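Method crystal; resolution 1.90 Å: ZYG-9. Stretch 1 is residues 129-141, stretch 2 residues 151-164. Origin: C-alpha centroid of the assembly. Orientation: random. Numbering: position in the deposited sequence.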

# COMPACT_ATOMS: atom_id res chain seq x y z
N GLU A 129 8.24 -2.25 -8.38
CA GLU A 129 7.72 -3.12 -7.33
C GLU A 129 6.76 -2.39 -6.41
O GLU A 129 5.72 -2.95 -6.04
CB GLU A 129 8.82 -3.64 -6.44
CG GLU A 129 9.78 -4.47 -7.14
CD GLU A 129 11.00 -4.79 -6.27
OE1 GLU A 129 12.13 -4.21 -6.59
OE2 GLU A 129 10.76 -5.62 -5.29
N VAL A 130 7.12 -1.18 -6.01
CA VAL A 130 6.26 -0.33 -5.17
C VAL A 130 4.91 -0.06 -5.82
O VAL A 130 3.86 -0.21 -5.20
CB VAL A 130 6.97 1.03 -4.76
CG1 VAL A 130 6.06 1.81 -3.82
CG2 VAL A 130 8.26 0.78 -3.98
N SER A 131 4.93 0.35 -7.07
CA SER A 131 3.73 0.74 -7.82
C SER A 131 2.87 -0.44 -8.09
O SER A 131 1.67 -0.31 -8.20
CB SER A 131 4.16 1.27 -9.21
OG SER A 131 4.14 2.65 -9.08
N ALA A 132 3.47 -1.60 -8.29
CA ALA A 132 2.69 -2.85 -8.50
C ALA A 132 1.95 -3.29 -7.25
O ALA A 132 0.98 -3.99 -7.36
CB ALA A 132 3.63 -4.00 -8.96
N PHE A 133 2.40 -2.92 -6.05
CA PHE A 133 1.79 -3.47 -4.83
C PHE A 133 0.91 -2.46 -4.07
O PHE A 133 -0.25 -2.75 -3.74
CB PHE A 133 2.85 -4.05 -3.87
CG PHE A 133 2.24 -4.63 -2.59
CD1 PHE A 133 1.29 -5.67 -2.65
CD2 PHE A 133 2.59 -4.15 -1.35
CE1 PHE A 133 0.70 -6.23 -1.45
CE2 PHE A 133 2.01 -4.70 -0.16
CZ PHE A 133 1.06 -5.71 -0.23
N VAL A 134 1.49 -1.31 -3.77
CA VAL A 134 0.88 -0.34 -2.86
C VAL A 134 -0.50 0.13 -3.28
O VAL A 134 -1.36 0.16 -2.42
CB VAL A 134 1.86 0.84 -2.51
CG1 VAL A 134 1.13 1.94 -1.59
CG2 VAL A 134 3.09 0.27 -1.81
N PRO A 135 -0.74 0.53 -4.55
CA PRO A 135 -2.07 0.97 -4.93
C PRO A 135 -3.15 -0.07 -4.67
O PRO A 135 -4.32 0.31 -4.34
CB PRO A 135 -1.91 1.33 -6.44
CG PRO A 135 -0.50 1.77 -6.53
CD PRO A 135 0.20 0.72 -5.66
N TYR A 136 -2.79 -1.35 -4.77
CA TYR A 136 -3.82 -2.38 -4.50
C TYR A 136 -3.97 -2.64 -3.02
O TYR A 136 -5.08 -2.91 -2.57
CB TYR A 136 -3.48 -3.69 -5.20
CG TYR A 136 -3.40 -3.45 -6.67
CD1 TYR A 136 -4.56 -3.27 -7.42
CD2 TYR A 136 -2.15 -3.35 -7.31
CE1 TYR A 136 -4.50 -2.99 -8.82
CE2 TYR A 136 -2.05 -3.06 -8.71
CZ TYR A 136 -3.24 -2.90 -9.43
OH TYR A 136 -3.15 -2.63 -10.75
N LEU A 137 -2.88 -2.56 -2.26
CA LEU A 137 -2.96 -2.72 -0.80
C LEU A 137 -3.85 -1.64 -0.23
O LEU A 137 -4.61 -1.90 0.74
CB LEU A 137 -1.59 -2.66 -0.13
CG LEU A 137 -1.57 -2.69 1.40
CD1 LEU A 137 -1.83 -4.12 1.94
CD2 LEU A 137 -0.23 -2.18 1.83
N LEU A 138 -3.78 -0.44 -0.80
CA LEU A 138 -4.61 0.68 -0.34
C LEU A 138 -6.11 0.48 -0.54
O LEU A 138 -6.93 1.06 0.20
CB LEU A 138 -4.12 2.03 -0.90
CG LEU A 138 -2.74 2.44 -0.44
CD1 LEU A 138 -2.37 3.73 -1.13
CD2 LEU A 138 -2.65 2.59 1.07
N LEU A 139 -6.50 -0.37 -1.49
CA LEU A 139 -7.90 -0.75 -1.60
C LEU A 139 -8.44 -1.39 -0.29
O LEU A 139 -9.61 -1.19 0.07
CB LEU A 139 -8.13 -1.73 -2.77
CG LEU A 139 -7.82 -1.20 -4.18
CD1 LEU A 139 -7.95 -2.36 -5.25
CD2 LEU A 139 -8.71 0.02 -4.54
N LYS A 140 -7.58 -2.14 0.40
CA LYS A 140 -7.99 -2.95 1.51
C LYS A 140 -8.06 -2.11 2.76
O LYS A 140 -8.59 -2.58 3.80
CB LYS A 140 -6.95 -4.07 1.70
CG LYS A 140 -6.92 -5.06 0.52
CD LYS A 140 -8.18 -5.88 0.39
CE LYS A 140 -9.04 -5.32 -0.72
NZ LYS A 140 -10.37 -5.99 -0.72
N THR A 141 -7.54 -0.88 2.69
CA THR A 141 -7.84 0.12 3.74
C THR A 141 -9.34 0.40 3.83
O THR A 141 -9.80 0.91 4.85
CB THR A 141 -7.07 1.47 3.61
OG1 THR A 141 -7.51 2.21 2.46
CG2 THR A 141 -5.56 1.23 3.56
N SER A 151 -4.55 -4.34 10.22
CA SER A 151 -3.52 -5.23 9.67
C SER A 151 -2.94 -4.59 8.42
O SER A 151 -1.73 -4.68 8.18
CB SER A 151 -4.14 -6.59 9.29
OG SER A 151 -4.35 -7.37 10.47
N VAL A 152 -3.82 -3.95 7.65
CA VAL A 152 -3.42 -3.23 6.43
C VAL A 152 -2.55 -2.04 6.82
O VAL A 152 -1.49 -1.87 6.21
CB VAL A 152 -4.62 -2.80 5.64
CG1 VAL A 152 -4.20 -1.84 4.50
CG2 VAL A 152 -5.40 -4.08 5.12
N ARG A 153 -2.91 -1.29 7.86
CA ARG A 153 -2.11 -0.14 8.23
C ARG A 153 -0.78 -0.54 8.75
O ARG A 153 0.20 0.19 8.52
CB ARG A 153 -2.79 0.78 9.25
CG ARG A 153 -1.84 1.78 9.95
CD ARG A 153 -1.15 2.86 8.98
NE ARG A 153 -1.93 4.05 9.18
CZ ARG A 153 -1.71 5.10 9.99
NH1 ARG A 153 -0.58 5.42 10.63
NH2 ARG A 153 -2.71 5.93 10.02
N ASP A 154 -0.69 -1.67 9.45
CA ASP A 154 0.63 -2.16 9.92
C ASP A 154 1.55 -2.47 8.75
O ASP A 154 2.77 -2.20 8.84
CB ASP A 154 0.51 -3.43 10.78
CG ASP A 154 -0.23 -3.20 12.10
OD1 ASP A 154 -0.16 -2.05 12.65
OD2 ASP A 154 -0.88 -4.17 12.58
N ILE A 155 1.01 -3.01 7.67
CA ILE A 155 1.86 -3.22 6.43
C ILE A 155 2.23 -1.87 5.80
O ILE A 155 3.34 -1.66 5.42
CB ILE A 155 1.16 -4.15 5.37
CG1 ILE A 155 0.98 -5.56 5.91
CG2 ILE A 155 1.92 -4.17 4.00
CD1 ILE A 155 -0.28 -6.20 5.32
N VAL A 156 1.30 -0.93 5.73
CA VAL A 156 1.60 0.40 5.23
C VAL A 156 2.73 1.02 6.06
O VAL A 156 3.58 1.69 5.50
CB VAL A 156 0.35 1.28 5.25
CG1 VAL A 156 0.73 2.74 4.88
CG2 VAL A 156 -0.68 0.76 4.23
N ASN A 157 2.71 0.86 7.38
CA ASN A 157 3.74 1.47 8.27
C ASN A 157 5.14 0.91 8.01
O ASN A 157 6.14 1.65 8.06
CB ASN A 157 3.37 1.28 9.77
CG ASN A 157 2.22 2.18 10.22
OD1 ASN A 157 1.84 3.16 9.53
ND2 ASN A 157 1.64 1.87 11.40
N VAL A 158 5.24 -0.38 7.70
CA VAL A 158 6.55 -0.94 7.27
C VAL A 158 7.02 -0.38 5.90
O VAL A 158 8.17 0.05 5.74
CB VAL A 158 6.51 -2.50 7.23
CG1 VAL A 158 7.84 -3.09 6.82
CG2 VAL A 158 6.09 -3.04 8.64
N LEU A 159 6.13 -0.34 4.91
CA LEU A 159 6.45 0.21 3.61
C LEU A 159 6.83 1.67 3.67
O LEU A 159 7.66 2.11 2.89
CB LEU A 159 5.25 0.05 2.66
CG LEU A 159 5.00 -1.35 2.13
CD1 LEU A 159 3.56 -1.50 1.60
CD2 LEU A 159 6.02 -1.62 1.03
N SER A 160 6.22 2.45 4.56
CA SER A 160 6.57 3.86 4.72
C SER A 160 8.02 3.96 5.14
O SER A 160 8.69 4.91 4.76
CB SER A 160 5.71 4.53 5.82
OG SER A 160 4.32 4.54 5.52
N ASP A 161 8.51 3.03 5.94
CA ASP A 161 9.92 3.02 6.31
C ASP A 161 10.81 2.67 5.15
O ASP A 161 11.85 3.26 5.01
CB ASP A 161 10.23 2.03 7.44
CG ASP A 161 9.75 2.53 8.81
OD1 ASP A 161 9.54 3.76 8.98
OD2 ASP A 161 9.59 1.67 9.73
N VAL A 162 10.43 1.68 4.34
CA VAL A 162 11.21 1.24 3.18
C VAL A 162 11.18 2.30 2.07
O VAL A 162 12.26 2.71 1.54
CB VAL A 162 10.63 -0.08 2.61
CG1 VAL A 162 11.34 -0.45 1.35
CG2 VAL A 162 10.74 -1.21 3.64
N VAL A 163 9.96 2.78 1.73
CA VAL A 163 9.69 3.63 0.56
C VAL A 163 9.92 5.11 0.88
O VAL A 163 10.45 5.86 0.05
CB VAL A 163 8.25 3.34 -0.05
CG1 VAL A 163 7.91 4.23 -1.24
CG2 VAL A 163 8.09 1.86 -0.52
N GLY A 164 9.50 5.54 2.08
CA GLY A 164 9.61 6.92 2.50
C GLY A 164 8.36 7.72 2.16
O GLY A 164 7.70 7.45 1.15

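Two helices of ZYG-9 pack nearly antiparallel (153° between their N-to-C directions, axes 10.3 Å apart at closest approach), joined by apolar side chains with no hydrogen bond between them. Because the directions oppose, a walk forward along the first helix runs backward along the second. Val-130 opens the contact against Val-163, CG2 to CG2 at 3.6 Å. One turn on, Phe-133 presents its ring edge: its CE2 lies 4.0 Å from Leu-159 CD1 and 4.2 Å from Ile-155 CG2, both near the ring plane. Val-134 adds its CG2, 3.9 Å from the same Leu-159 CD1. Pro-135, which has no amide hydrogen to give, lies at a kink in the helix and is out of reach of the partner. Leu-137 is the knob of the interface, seated among Val-152, Ile-155, Val-156 and Leu-159; its CD2 approaches Ile-155 CG2 at 3.6 Å and Val-156 CG2 at 3.8 Å. The CA-to-CB bond of Leu-138 points sideways to the second helix, yet its CD2 lies 4.1 Å from Val-156 CG2. Lys-140 contributes its CB, 3.8 Å from Val-152 CG2, while its chain end leads away. Thr-141 closes the contact: its OG1 donates to Leu-138 O (2.6 Å), and its CG2 rests 3.5 Å from Val-152 CG1.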